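Type II restriction enzyme MspI (Moraxella sp., PDB 1SA3) recognises the double-stranded DNA sequence 5'-CCGG-3' and cuts it after the first C, leaving fragments with terminal 5'-phosphates. Local coordinates at residues E[25-30]-E[118-123]; E[33-38]-E[82-87]; E[40-45]-E[100-105]. One frame throughout, in Å; residues are numbered along the deposited sequence.

Contact 1: E[25-30]-E[118-123]. With nucleotides of chain A; nucleotides of chain B.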
loop_
_atom_site.group_PDB
_atom_site.type_symbol
_atom_site.label_atom_id
_atom_site.label_comp_id
_atom_site.label_asym_id
_atom_site.label_seq_id
_atom_site.Cartn_x
_atom_site.Cartn_y
_atom_site.Cartn_z
ATOM N N VAL E 25 4.662 3.908 -19.889
ATOM C CA VAL E 25 3.585 2.989 -20.234
ATOM C C VAL E 25 3.823 1.635 -19.593
ATOM O O VAL E 25 2.890 0.970 -19.140
ATOM C CB VAL E 25 3.471 2.796 -21.762
ATOM C CG1 VAL E 25 2.399 1.754 -22.079
ATOM C CG2 VAL E 25 3.117 4.115 -22.419
ATOM N N THR E 26 5.085 1.234 -19.547
ATOM C CA THR E 26 5.442 -0.050 -18.974
ATOM C C THR E 26 5.055 -0.111 -17.495
ATOM O O THR E 26 4.478 -1.101 -17.059
ATOM C CB THR E 26 6.947 -0.317 -19.161
ATOM O OG1 THR E 26 7.236 -0.385 -20.563
ATOM C CG2 THR E 26 7.351 -1.625 -18.511
ATOM N N SER E 27 5.355 0.945 -16.739
ATOM C CA SER E 27 5.019 0.992 -15.314
ATOM C C SER E 27 3.500 0.906 -15.133
ATOM O O SER E 27 3.001 0.121 -14.313
ATOM C CB SER E 27 5.545 2.291 -14.682
ATOM O OG SER E 27 5.147 2.420 -13.319
ATOM N N ASP E 28 2.769 1.709 -15.906
ATOM C CA ASP E 28 1.309 1.725 -15.844
ATOM C C ASP E 28 0.723 0.345 -16.165
ATOM O O ASP E 28 -0.202 -0.120 -15.498
ATOM C CB ASP E 28 0.744 2.755 -16.835
ATOM C CG ASP E 28 1.116 4.189 -16.476
ATOM O OD1 ASP E 28 0.799 5.094 -17.277
ATOM O OD2 ASP E 28 1.717 4.417 -15.401
ATOM N N ARG E 29 1.264 -0.306 -17.194
ATOM C CA ARG E 29 0.791 -1.626 -17.611
ATOM C C ARG E 29 1.078 -2.665 -16.541
ATOM O O ARG E 29 0.219 -3.471 -16.184
ATOM C CB ARG E 29 1.483 -2.066 -18.908
ATOM C CG ARG E 29 1.185 -1.231 -20.147
ATOM C CD ARG E 29 -0.141 -1.571 -20.780
ATOM N NE ARG E 29 -0.316 -0.942 -22.093
ATOM C CZ ARG E 29 0.168 -1.415 -23.242
ATOM N NH1 ARG E 29 0.873 -2.539 -23.282
ATOM N NH2 ARG E 29 -0.067 -0.758 -24.369
ATOM N N LEU E 30 2.304 -2.660 -16.042
ATOM C CA LEU E 30 2.682 -3.605 -15.007
ATOM C C LEU E 30 1.796 -3.430 -13.772
ATOM O O LEU E 30 1.405 -4.408 -13.131
ATOM C CB LEU E 30 4.146 -3.402 -14.639
ATOM C CG LEU E 30 5.148 -3.811 -15.716
ATOM C CD1 LEU E 30 6.566 -3.468 -15.268
ATOM C CD2 LEU E 30 5.018 -5.292 -15.977
ATOM N N ILE E 118 -2.754 -2.316 -3.962
ATOM C CA ILE E 118 -1.739 -3.097 -4.670
ATOM C C ILE E 118 -0.792 -2.231 -5.475
ATOM O O ILE E 118 -1.233 -1.361 -6.220
ATOM C CB ILE E 118 -2.410 -4.102 -5.633
ATOM C CG1 ILE E 118 -3.493 -4.879 -4.881
ATOM C CG2 ILE E 118 -1.359 -5.065 -6.220
ATOM C CD1 ILE E 118 -4.329 -5.813 -5.757
ATOM N N LYS E 119 0.509 -2.480 -5.329
ATOM C CA LYS E 119 1.521 -1.724 -6.054
ATOM C C LYS E 119 2.644 -2.627 -6.538
ATOM O O LYS E 119 2.764 -3.779 -6.112
ATOM C CB LYS E 119 2.159 -0.657 -5.163
ATOM C CG LYS E 119 1.237 0.424 -4.657
ATOM C CD LYS E 119 2.025 1.418 -3.783
ATOM C CE LYS E 119 1.088 2.362 -3.054
ATOM N NZ LYS E 119 0.154 3.061 -3.993
ATOM N N HIS E 120 3.452 -2.092 -7.450
ATOM C CA HIS E 120 4.620 -2.808 -7.961
ATOM C C HIS E 120 5.760 -1.804 -7.881
ATOM O O HIS E 120 5.554 -0.601 -8.042
ATOM C CB HIS E 120 4.431 -3.252 -9.416
ATOM C CG HIS E 120 4.810 -2.212 -10.425
ATOM N ND1 HIS E 120 4.076 -1.062 -10.627
ATOM C CD2 HIS E 120 5.852 -2.149 -11.289
ATOM C CE1 HIS E 120 4.650 -0.336 -11.569
ATOM N NE2 HIS E 120 5.730 -0.973 -11.989
ATOM N N SER E 121 6.961 -2.298 -7.631
ATOM C CA SER E 121 8.130 -1.438 -7.523
ATOM C C SER E 121 9.381 -2.283 -7.619
ATOM O O SER E 121 9.352 -3.483 -7.348
ATOM C CB SER E 121 8.138 -0.702 -6.180
ATOM O OG SER E 121 9.303 0.102 -6.048
ATOM N N SER E 122 10.482 -1.641 -7.994
ATOM C CA SER E 122 11.762 -2.323 -8.093
ATOM C C SER E 122 12.500 -2.101 -6.784
ATOM O O SER E 122 13.552 -2.685 -6.561
ATOM C CB SER E 122 12.577 -1.747 -9.250
ATOM O OG SER E 122 12.768 -0.358 -9.064
ATOM N N LYS E 123 11.933 -1.253 -5.927
ATOM C CA LYS E 123 12.515 -0.918 -4.624
ATOM C C LYS E 123 11.674 -1.421 -3.440
ATOM O O LYS E 123 10.548 -1.895 -3.615
ATOM C CB LYS E 123 12.663 0.600 -4.491
ATOM C CG LYS E 123 13.306 1.294 -5.683
ATOM C CD LYS E 123 14.751 0.873 -5.844
ATOM C CE LYS E 123 15.422 1.635 -6.972
ATOM N NZ LYS E 123 16.873 1.311 -7.050
ATOM P P DG A 6 2.767 1.710 -8.678
ATOM O OP1 DG A 6 2.514 0.249 -8.794
ATOM O OP2 DG A 6 2.915 2.321 -7.326
ATOM O "O5'" DG A 6 4.046 2.117 -9.527
ATOM C "C5'" DG A 6 5.209 2.646 -8.903
ATOM C "C4'" DG A 6 6.152 3.175 -9.954
ATOM O "O4'" DG A 6 5.711 4.527 -10.245
ATOM C "C3'" DG A 6 7.584 3.313 -9.447
ATOM O "O3'" DG A 6 8.468 2.319 -9.930
ATOM C "C2'" DG A 6 8.053 4.667 -9.941
ATOM C "C1'" DG A 6 6.807 5.423 -10.364
ATOM N N9 DG A 6 6.647 6.486 -9.373
ATOM C C8 DG A 6 5.814 6.498 -8.276
ATOM N N7 DG A 6 6.023 7.524 -7.485
ATOM C C5 DG A 6 7.027 8.248 -8.117
ATOM C C6 DG A 6 7.680 9.459 -7.730
ATOM O O6 DG A 6 7.500 10.142 -6.710
ATOM N N1 DG A 6 8.636 9.849 -8.667
ATOM C C2 DG A 6 8.937 9.158 -9.826
ATOM N N2 DG A 6 9.904 9.686 -10.608
ATOM N N3 DG A 6 8.338 8.031 -10.192
ATOM C C4 DG A 6 7.402 7.637 -9.299
ATOM P P DG A 7 9.810 2.020 -9.101
ATOM O OP1 DG A 7 10.300 0.699 -9.552
ATOM O OP2 DG A 7 9.587 2.267 -7.655
ATOM O "O5'" DG A 7 10.799 3.146 -9.621
ATOM C "C5'" DG A 7 10.931 3.383 -11.017
ATOM C "C4'" DG A 7 12.025 4.389 -11.270
ATOM O "O4'" DG A 7 11.602 5.687 -10.782
ATOM C "C3'" DG A 7 13.337 4.061 -10.557
ATOM O "O3'" DG A 7 14.442 4.328 -11.415
ATOM C "C2'" DG A 7 13.353 5.018 -9.382
ATOM C "C1'" DG A 7 12.600 6.220 -9.930
ATOM N N9 DG A 7 11.944 6.999 -8.887
ATOM C C8 DG A 7 10.878 6.617 -8.109
ATOM N N7 DG A 7 10.562 7.502 -7.203
ATOM C C5 DG A 7 11.461 8.540 -7.404
ATOM C C6 DG A 7 11.618 9.780 -6.715
ATOM O O6 DG A 7 10.969 10.223 -5.752
ATOM N N1 DG A 7 12.662 10.533 -7.250
ATOM C C2 DG A 7 13.455 10.147 -8.311
ATOM N N2 DG A 7 14.409 11.010 -8.686
ATOM N N3 DG A 7 13.320 9.001 -8.955
ATOM C C4 DG A 7 12.313 8.251 -8.452
ATOM P P DG B 8 4.535 8.661 -21.304
ATOM O OP1 DG B 8 4.625 7.388 -22.062
ATOM O OP2 DG B 8 4.774 9.957 -22.000
ATOM O "O5'" DG B 8 3.122 8.721 -20.582
ATOM C "C5'" DG B 8 2.685 7.649 -19.758
ATOM C "C4'" DG B 8 1.309 7.948 -19.220
ATOM O "O4'" DG B 8 1.382 8.862 -18.099
ATOM C "C3'" DG B 8 0.374 8.604 -20.236
ATOM O "O3'" DG B 8 -0.936 8.116 -20.004
ATOM C "C2'" DG B 8 0.423 10.070 -19.847
ATOM C "C1'" DG B 8 0.500 9.948 -18.338
ATOM N N9 DG B 8 1.001 11.112 -17.617
ATOM C C8 DG B 8 1.973 12.000 -18.007
ATOM N N7 DG B 8 2.191 12.938 -17.123
ATOM C C5 DG B 8 1.308 12.648 -16.091
ATOM C C6 DG B 8 1.081 13.315 -14.863
ATOM O O6 DG B 8 1.636 14.327 -14.426
ATOM N N1 DG B 8 0.093 12.684 -14.115
ATOM C C2 DG B 8 -0.590 11.556 -14.498
ATOM N N2 DG B 8 -1.514 11.096 -13.641
ATOM N N3 DG B 8 -0.385 10.925 -15.640
ATOM C C4 DG B 8 0.569 11.525 -16.381
#
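The imidazole of His120 is wedged between helix residues Ser27 and Leu30 and the DNA backbone: Leu30 takes a face, while Ser27 and the phosphate meet the ring's rim at CE1 and ND1. The CB of Leu30 sits 4.1 Å from the centroid of the His120 ring, a CH-pi contact displaced toward the NE2 and CD2 rim. Here the CB methylene gives the apolar cover, and Leu30 itself is a buried apolar residue. Ser27 brings its hydroxyl to the ring edge, in plane, with OG 3.3 Å from His120 CE1, while its carbonyl O comes obliquely to within 3.2 Å of the same carbon. OG anti to the backbone N (chi1 175°) carries the hydroxyl to the ring, where it also packs on the sugar of DG6 of chain A.

OP1 of DG6 of chain A meets the ring at its ND1 edge. It takes two bonds from one residue, His120 ND1 at 2.7 Å and the backbone His120 N at 2.9 Å, so imidazole and strand are clamped together. The next phosphate, of DG7 of chain A, is held by the hydroxyls of Ser121 and Ser122 and by Ser122 N; small polar side chains let the strand end approach it closely. Ser121 OG also accepts from Lys123 N (3.0 Å), forming an ST turn. Helix 23-41 packs beside the DNA-binding end of strand 111-121, which lies between strands 100-106 and 203-210 in the mixed sheet.

Contact 2: E[33-38]-E[82-87]. With NA (sodium ion), chain G.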
loop_
_atom_site.group_PDB
_atom_site.type_symbol
_atom_site.label_atom_id
_atom_site.label_comp_id
_atom_site.label_asym_id
_atom_site.label_seq_id
_atom_site.Cartn_x
_atom_site.Cartn_y
_atom_site.Cartn_z
ATOM N N LEU E 33 -1.427 -4.966 -14.459
ATOM C CA LEU E 33 -1.197 -6.390 -14.622
ATOM C C LEU E 33 -1.119 -7.109 -13.286
ATOM O O LEU E 33 -1.730 -8.160 -13.109
ATOM C CB LEU E 33 0.087 -6.634 -15.422
ATOM C CG LEU E 33 0.419 -8.079 -15.821
ATOM C CD1 LEU E 33 1.435 -8.078 -16.969
ATOM C CD2 LEU E 33 0.962 -8.848 -14.621
ATOM N N TYR E 34 -0.378 -6.552 -12.337
ATOM C CA TYR E 34 -0.253 -7.222 -11.051
ATOM C C TYR E 34 -1.510 -7.145 -10.196
ATOM O O TYR E 34 -1.726 -7.992 -9.323
ATOM C CB TYR E 34 0.996 -6.734 -10.313
ATOM C CG TYR E 34 2.222 -7.453 -10.833
ATOM C CD1 TYR E 34 3.020 -6.897 -11.844
ATOM C CD2 TYR E 34 2.512 -8.745 -10.402
ATOM C CE1 TYR E 34 4.072 -7.624 -12.410
ATOM C CE2 TYR E 34 3.550 -9.479 -10.956
ATOM C CZ TYR E 34 4.326 -8.918 -11.960
ATOM O OH TYR E 34 5.338 -9.670 -12.516
ATOM N N GLU E 35 -2.352 -6.148 -10.447
ATOM C CA GLU E 35 -3.614 -6.082 -9.723
ATOM C C GLU E 35 -4.422 -7.267 -10.243
ATOM O O GLU E 35 -5.020 -8.025 -9.482
ATOM C CB GLU E 35 -4.380 -4.795 -10.026
ATOM C CG GLU E 35 -5.777 -4.796 -9.400
ATOM C CD GLU E 35 -6.570 -3.545 -9.701
ATOM O OE1 GLU E 35 -5.976 -2.448 -9.682
ATOM O OE2 GLU E 35 -7.791 -3.660 -9.942
ATOM N N LYS E 36 -4.414 -7.433 -11.559
ATOM C CA LYS E 36 -5.157 -8.509 -12.197
ATOM C C LYS E 36 -4.643 -9.883 -11.770
ATOM O O LYS E 36 -5.409 -10.839 -11.689
ATOM C CB LYS E 36 -5.074 -8.355 -13.719
ATOM C CG LYS E 36 -6.331 -8.779 -14.463
ATOM C CD LYS E 36 -6.238 -10.198 -14.952
ATOM C CE LYS E 36 -7.408 -10.537 -15.870
ATOM N NZ LYS E 36 -7.163 -11.822 -16.588
ATOM N N TYR E 37 -3.346 -9.973 -11.499
ATOM C CA TYR E 37 -2.724 -11.224 -11.068
ATOM C C TYR E 37 -3.383 -11.674 -9.761
ATOM O O TYR E 37 -3.704 -12.851 -9.593
ATOM C CB TYR E 37 -1.221 -10.992 -10.886
ATOM C CG TYR E 37 -0.363 -12.221 -10.635
ATOM C CD1 TYR E 37 -0.723 -13.484 -11.113
ATOM C CD2 TYR E 37 0.851 -12.097 -9.965
ATOM C CE1 TYR E 37 0.125 -14.592 -10.924
ATOM C CE2 TYR E 37 1.688 -13.168 -9.776
ATOM C CZ TYR E 37 1.326 -14.417 -10.255
ATOM O OH TYR E 37 2.197 -15.461 -10.064
ATOM N N ILE E 38 -3.604 -10.733 -8.845
ATOM C CA ILE E 38 -4.253 -11.058 -7.575
ATOM C C ILE E 38 -5.715 -11.424 -7.817
ATOM O O ILE E 38 -6.206 -12.408 -7.272
ATOM C CB ILE E 38 -4.194 -9.868 -6.572
ATOM C CG1 ILE E 38 -2.744 -9.578 -6.179
ATOM C CG2 ILE E 38 -5.019 -10.177 -5.316
ATOM C CD1 ILE E 38 -2.064 -10.689 -5.389
ATOM N N SER E 82 -13.571 -11.794 -6.307
ATOM C CA SER E 82 -12.744 -10.595 -6.237
ATOM C C SER E 82 -13.107 -9.632 -7.349
ATOM O O SER E 82 -13.710 -10.023 -8.348
ATOM C CB SER E 82 -11.266 -10.975 -6.359
ATOM O OG SER E 82 -11.007 -11.585 -7.613
ATOM N N SER E 83 -12.734 -8.370 -7.184
ATOM C CA SER E 83 -13.035 -7.382 -8.199
ATOM C C SER E 83 -12.266 -6.087 -8.020
ATOM O O SER E 83 -11.853 -5.733 -6.911
ATOM C CB SER E 83 -14.531 -7.063 -8.197
ATOM O OG SER E 83 -14.879 -6.268 -7.075
ATOM N N ASP E 84 -12.078 -5.398 -9.139
ATOM C CA ASP E 84 -11.418 -4.106 -9.171
ATOM C C ASP E 84 -12.340 -3.171 -8.394
ATOM O O ASP E 84 -13.554 -3.363 -8.387
ATOM C CB ASP E 84 -11.302 -3.625 -10.616
ATOM C CG ASP E 84 -10.794 -2.199 -10.719
ATOM O OD1 ASP E 84 -11.333 -1.439 -11.550
ATOM O OD2 ASP E 84 -9.856 -1.836 -9.982
ATOM N N THR E 85 -11.773 -2.169 -7.738
ATOM C CA THR E 85 -12.584 -1.226 -6.981
ATOM C C THR E 85 -12.582 0.125 -7.664
ATOM O O THR E 85 -11.532 0.724 -7.887
ATOM C CB THR E 85 -12.054 -1.056 -5.542
ATOM O OG1 THR E 85 -12.127 -2.314 -4.866
ATOM C CG2 THR E 85 -12.886 -0.025 -4.773
ATOM N N ASP E 86 -13.766 0.609 -8.002
ATOM C CA ASP E 86 -13.887 1.905 -8.644
ATOM C C ASP E 86 -15.189 2.502 -8.144
ATOM O O ASP E 86 -16.247 2.285 -8.726
ATOM C CB ASP E 86 -13.896 1.733 -10.161
ATOM C CG ASP E 86 -14.121 3.034 -10.893
ATOM O OD1 ASP E 86 -13.584 4.073 -10.452
ATOM O OD2 ASP E 86 -14.831 3.011 -11.918
ATOM N N LEU E 87 -15.093 3.240 -7.048
ATOM C CA LEU E 87 -16.264 3.840 -6.418
ATOM C C LEU E 87 -16.682 5.165 -7.036
ATOM O O LEU E 87 -17.835 5.593 -6.899
ATOM C CB LEU E 87 -15.990 4.021 -4.925
ATOM C CG LEU E 87 -15.437 2.760 -4.259
ATOM C CD1 LEU E 87 -15.173 3.034 -2.784
ATOM C CD2 LEU E 87 -16.418 1.607 -4.435
HETATM NA NA NA G . -7.763 -0.958 -9.370
HETATM O O HOH W 1 -9.029 0.845 -8.753
HETATM O O HOH W 2 -5.940 0.528 -8.882
#
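Glu35 and Asp84 meet through a shared sodium ion, and the sodium is what joins the two segments. Glu35 binds with both carboxylate oxygens, OE1 at 2.3 Å and the longer OE2 at 2.8 Å from the sodium, whereas Asp84 uses OD2 alone, at 2.4 Å. The glutamate chain runs extended from the helix, with CG anti to the backbone N (chi1 173°), and so spans the gap to the metal; the shorter aspartate serves on the strand end, already near it.

Between the carboxylates themselves there is no hydrogen bond. Glu35 OE2 and Asp84 OD2 stand 2.8 Å apart, with the carboxylate planes turned by 33°, a closeness explained by both oxygens binding the same ion. Together with Asp99, whose backbone O is a further ligand, these residues form the metal site of a PD-(D/E)XK-clan nuclease, built where helix 23-41, lying on the sheet, meets the end of the outermost strand 77-84.

Water completes the coordination. Water 1 and water 2 bind the sodium, and the first donates a 2.7 Å hydrogen bond to Thr85 O, tying the loop after the strand to the metal shell. Apolar support comes from Ile118 and Ala100, which pack against Glu35.

Contact 3: E[40-45]-E[100-105]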
loop_
_atom_site.group_PDB
_atom_site.type_symbol
_atom_site.label_atom_id
_atom_site.label_comp_id
_atom_site.label_asym_id
_atom_site.label_seq_id
_atom_site.Cartn_x
_atom_site.Cartn_y
_atom_site.Cartn_z
ATOM N N ASP E 40 -7.151 -12.733 -10.386
ATOM C CA ASP E 40 -7.285 -14.053 -10.992
ATOM C C ASP E 40 -6.979 -15.190 -10.021
ATOM O O ASP E 40 -7.630 -16.233 -10.055
ATOM C CB ASP E 40 -6.385 -14.165 -12.228
ATOM C CG ASP E 40 -6.955 -13.433 -13.434
ATOM O OD1 ASP E 40 -8.100 -12.941 -13.348
ATOM O OD2 ASP E 40 -6.255 -13.359 -14.469
ATOM N N ILE E 41 -5.988 -14.999 -9.157
ATOM C CA ILE E 41 -5.651 -16.033 -8.191
ATOM C C ILE E 41 -6.849 -16.259 -7.263
ATOM O O ILE E 41 -7.135 -17.395 -6.881
ATOM C CB ILE E 41 -4.399 -15.644 -7.360
ATOM C CG1 ILE E 41 -3.152 -15.701 -8.245
ATOM C CG2 ILE E 41 -4.246 -16.583 -6.163
ATOM C CD1 ILE E 41 -1.892 -15.148 -7.592
ATOM N N PHE E 42 -7.556 -15.176 -6.932
ATOM C CA PHE E 42 -8.720 -15.237 -6.048
ATOM C C PHE E 42 -10.044 -14.986 -6.768
ATOM O O PHE E 42 -10.989 -14.457 -6.179
ATOM C CB PHE E 42 -8.569 -14.214 -4.907
ATOM C CG PHE E 42 -7.465 -14.546 -3.939
ATOM C CD1 PHE E 42 -6.141 -14.253 -4.245
ATOM C CD2 PHE E 42 -7.750 -15.191 -2.736
ATOM C CE1 PHE E 42 -5.113 -14.597 -3.377
ATOM C CE2 PHE E 42 -6.730 -15.544 -1.850
ATOM C CZ PHE E 42 -5.406 -15.248 -2.169
ATOM N N LYS E 43 -10.116 -15.383 -8.032
ATOM C CA LYS E 43 -11.313 -15.177 -8.845
ATOM C C LYS E 43 -12.514 -15.966 -8.344
ATOM O O LYS E 43 -13.628 -15.445 -8.295
ATOM C CB LYS E 43 -11.021 -15.558 -10.301
ATOM C CG LYS E 43 -12.135 -15.207 -11.271
ATOM C CD LYS E 43 -11.774 -15.650 -12.681
ATOM C CE LYS E 43 -12.728 -15.052 -13.700
ATOM N NZ LYS E 43 -12.670 -13.563 -13.663
ATOM N N ASP E 44 -12.281 -17.223 -7.985
ATOM C CA ASP E 44 -13.335 -18.093 -7.483
ATOM C C ASP E 44 -12.738 -19.208 -6.643
ATOM O O ASP E 44 -11.522 -19.370 -6.580
ATOM C CB ASP E 44 -14.138 -18.674 -8.649
ATOM C CG ASP E 44 -13.252 -19.168 -9.772
ATOM O OD1 ASP E 44 -13.565 -18.862 -10.936
ATOM O OD2 ASP E 44 -12.249 -19.853 -9.488
ATOM N N ILE E 45 -13.594 -19.981 -5.988
ATOM C CA ILE E 45 -13.108 -21.056 -5.147
ATOM C C ILE E 45 -12.296 -22.072 -5.957
ATOM O O ILE E 45 -11.339 -22.650 -5.451
ATOM C CB ILE E 45 -14.275 -21.756 -4.421
ATOM C CG1 ILE E 45 -13.723 -22.747 -3.394
ATOM C CG2 ILE E 45 -15.193 -22.438 -5.428
ATOM C CD1 ILE E 45 -12.931 -22.101 -2.278
ATOM N N ALA E 100 -8.748 -2.801 -5.024
ATOM C CA ALA E 100 -9.564 -3.966 -5.342
ATOM C C ALA E 100 -10.008 -4.638 -4.058
ATOM O O ALA E 100 -9.526 -4.303 -2.979
ATOM C CB ALA E 100 -8.750 -4.954 -6.165
ATOM N N THR E 101 -10.918 -5.596 -4.183
ATOM C CA THR E 101 -11.405 -6.321 -3.022
ATOM C C THR E 101 -11.546 -7.813 -3.285
ATOM O O THR E 101 -11.691 -8.252 -4.435
ATOM C CB THR E 101 -12.785 -5.798 -2.558
ATOM O OG1 THR E 101 -13.762 -6.033 -3.580
ATOM C CG2 THR E 101 -12.726 -4.313 -2.274
ATOM N N ILE E 102 -11.480 -8.584 -2.205
ATOM C CA ILE E 102 -11.671 -10.035 -2.246
ATOM C C ILE E 102 -12.694 -10.285 -1.139
ATOM O O ILE E 102 -12.572 -9.718 -0.045
ATOM C CB ILE E 102 -10.399 -10.821 -1.866
ATOM C CG1 ILE E 102 -9.281 -10.542 -2.869
ATOM C CG2 ILE E 102 -10.709 -12.335 -1.806
ATOM C CD1 ILE E 102 -7.967 -11.189 -2.477
ATOM N N ARG E 103 -13.716 -11.080 -1.429
ATOM C CA ARG E 103 -14.706 -11.421 -0.414
ATOM C C ARG E 103 -14.646 -12.924 -0.167
ATOM O O ARG E 103 -14.733 -13.719 -1.107
ATOM C CB ARG E 103 -16.122 -11.034 -0.854
ATOM C CG ARG E 103 -17.196 -11.509 0.130
ATOM C CD ARG E 103 -18.597 -11.088 -0.298
ATOM N NE ARG E 103 -18.768 -9.640 -0.264
ATOM C CZ ARG E 103 -18.860 -8.910 0.845
ATOM N NH1 ARG E 103 -18.804 -9.480 2.041
ATOM N NH2 ARG E 103 -19.000 -7.595 0.754
ATOM N N PHE E 104 -14.470 -13.315 1.093
ATOM C CA PHE E 104 -14.422 -14.731 1.441
ATOM C C PHE E 104 -15.707 -15.099 2.149
ATOM O O PHE E 104 -16.164 -14.364 3.027
ATOM C CB PHE E 104 -13.267 -15.043 2.391
ATOM C CG PHE E 104 -11.913 -14.755 1.828
ATOM C CD1 PHE E 104 -11.286 -13.539 2.077
ATOM C CD2 PHE E 104 -11.244 -15.713 1.077
ATOM C CE1 PHE E 104 -10.002 -13.285 1.588
ATOM C CE2 PHE E 104 -9.971 -15.464 0.589
ATOM C CZ PHE E 104 -9.350 -14.248 0.848
ATOM N N THR E 105 -16.291 -16.229 1.772
ATOM C CA THR E 105 -17.520 -16.695 2.400
ATOM C C THR E 105 -17.166 -17.930 3.213
ATOM O O THR E 105 -16.475 -18.829 2.729
ATOM C CB THR E 105 -18.588 -17.047 1.348
ATOM O OG1 THR E 105 -18.924 -15.866 0.613
ATOM C CG2 THR E 105 -19.852 -17.587 2.016
#
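Phe42 presents one face of its ring to the tip of Ile102, whose CD1 lies over it 4.0 Å from the ring centroid and 25° off the normal. The methyl is not centred: it is displaced toward the rim on the CB side, where Phe42 CG is its closest atom at 3.7 Å. This is a CH-pi contact as well as plain apolar burial. The extended chain of Ile102 makes it possible, because CD1 points straight on from CG1 (chi2 175°) and reaches across to the ring; a beta-branched residue also suits a strand, and its second branch finds separate work.

That branch, CG2, lies over the rim of one face of the Phe104 ring, two residues along the strand, 3.5 Å above its plane. The same aromatic offers its edge to Phe42: Phe42 CE2 lies near the plane of the Phe104 ring, 4.0 Å from Phe104 CZ. With respect to the Phe42 ring, however, Phe104 CZ approaches obliquely. Ile102 therefore touches both aromatics, one through each branch, and the three buried side chains lock together without any hydrogen bond between the segments.

Phe42 is the first residue to leave helical geometry after helix 23-41, and its buried ring points to the strand. Its hydrophobic surroundings continue to Leu66 of helix 57-69, while Ile102 and Phe104 both pack on Val80 of strand 77-84. The cluster is a hydrophobic core between helices and one face of a mixed beta-sheet, as in the alpha/beta core of PD-(D/E)XK nucleases.

All three contacts join helix 23-41, or the turn just after it, to the same mixed sheet. Their first segments follow one another along the helix as 25-30, 33-38 and 40-45, while the partners lie on three strands that follow in the sheet as 77-84, 100-106, 111-121. Contacts 2 and 3 are closest, with centres 10 Å apart, and alternate along the chain; their strands are joined by the Ser83 O to Thr101 N pair. Contact 1 lies 14 Å from contact 2 and 22 Å from contact 3, and its segments bracket both others in sequence. One helix thus links DNA phosphate binding, the sodium site and the hydrophobic core.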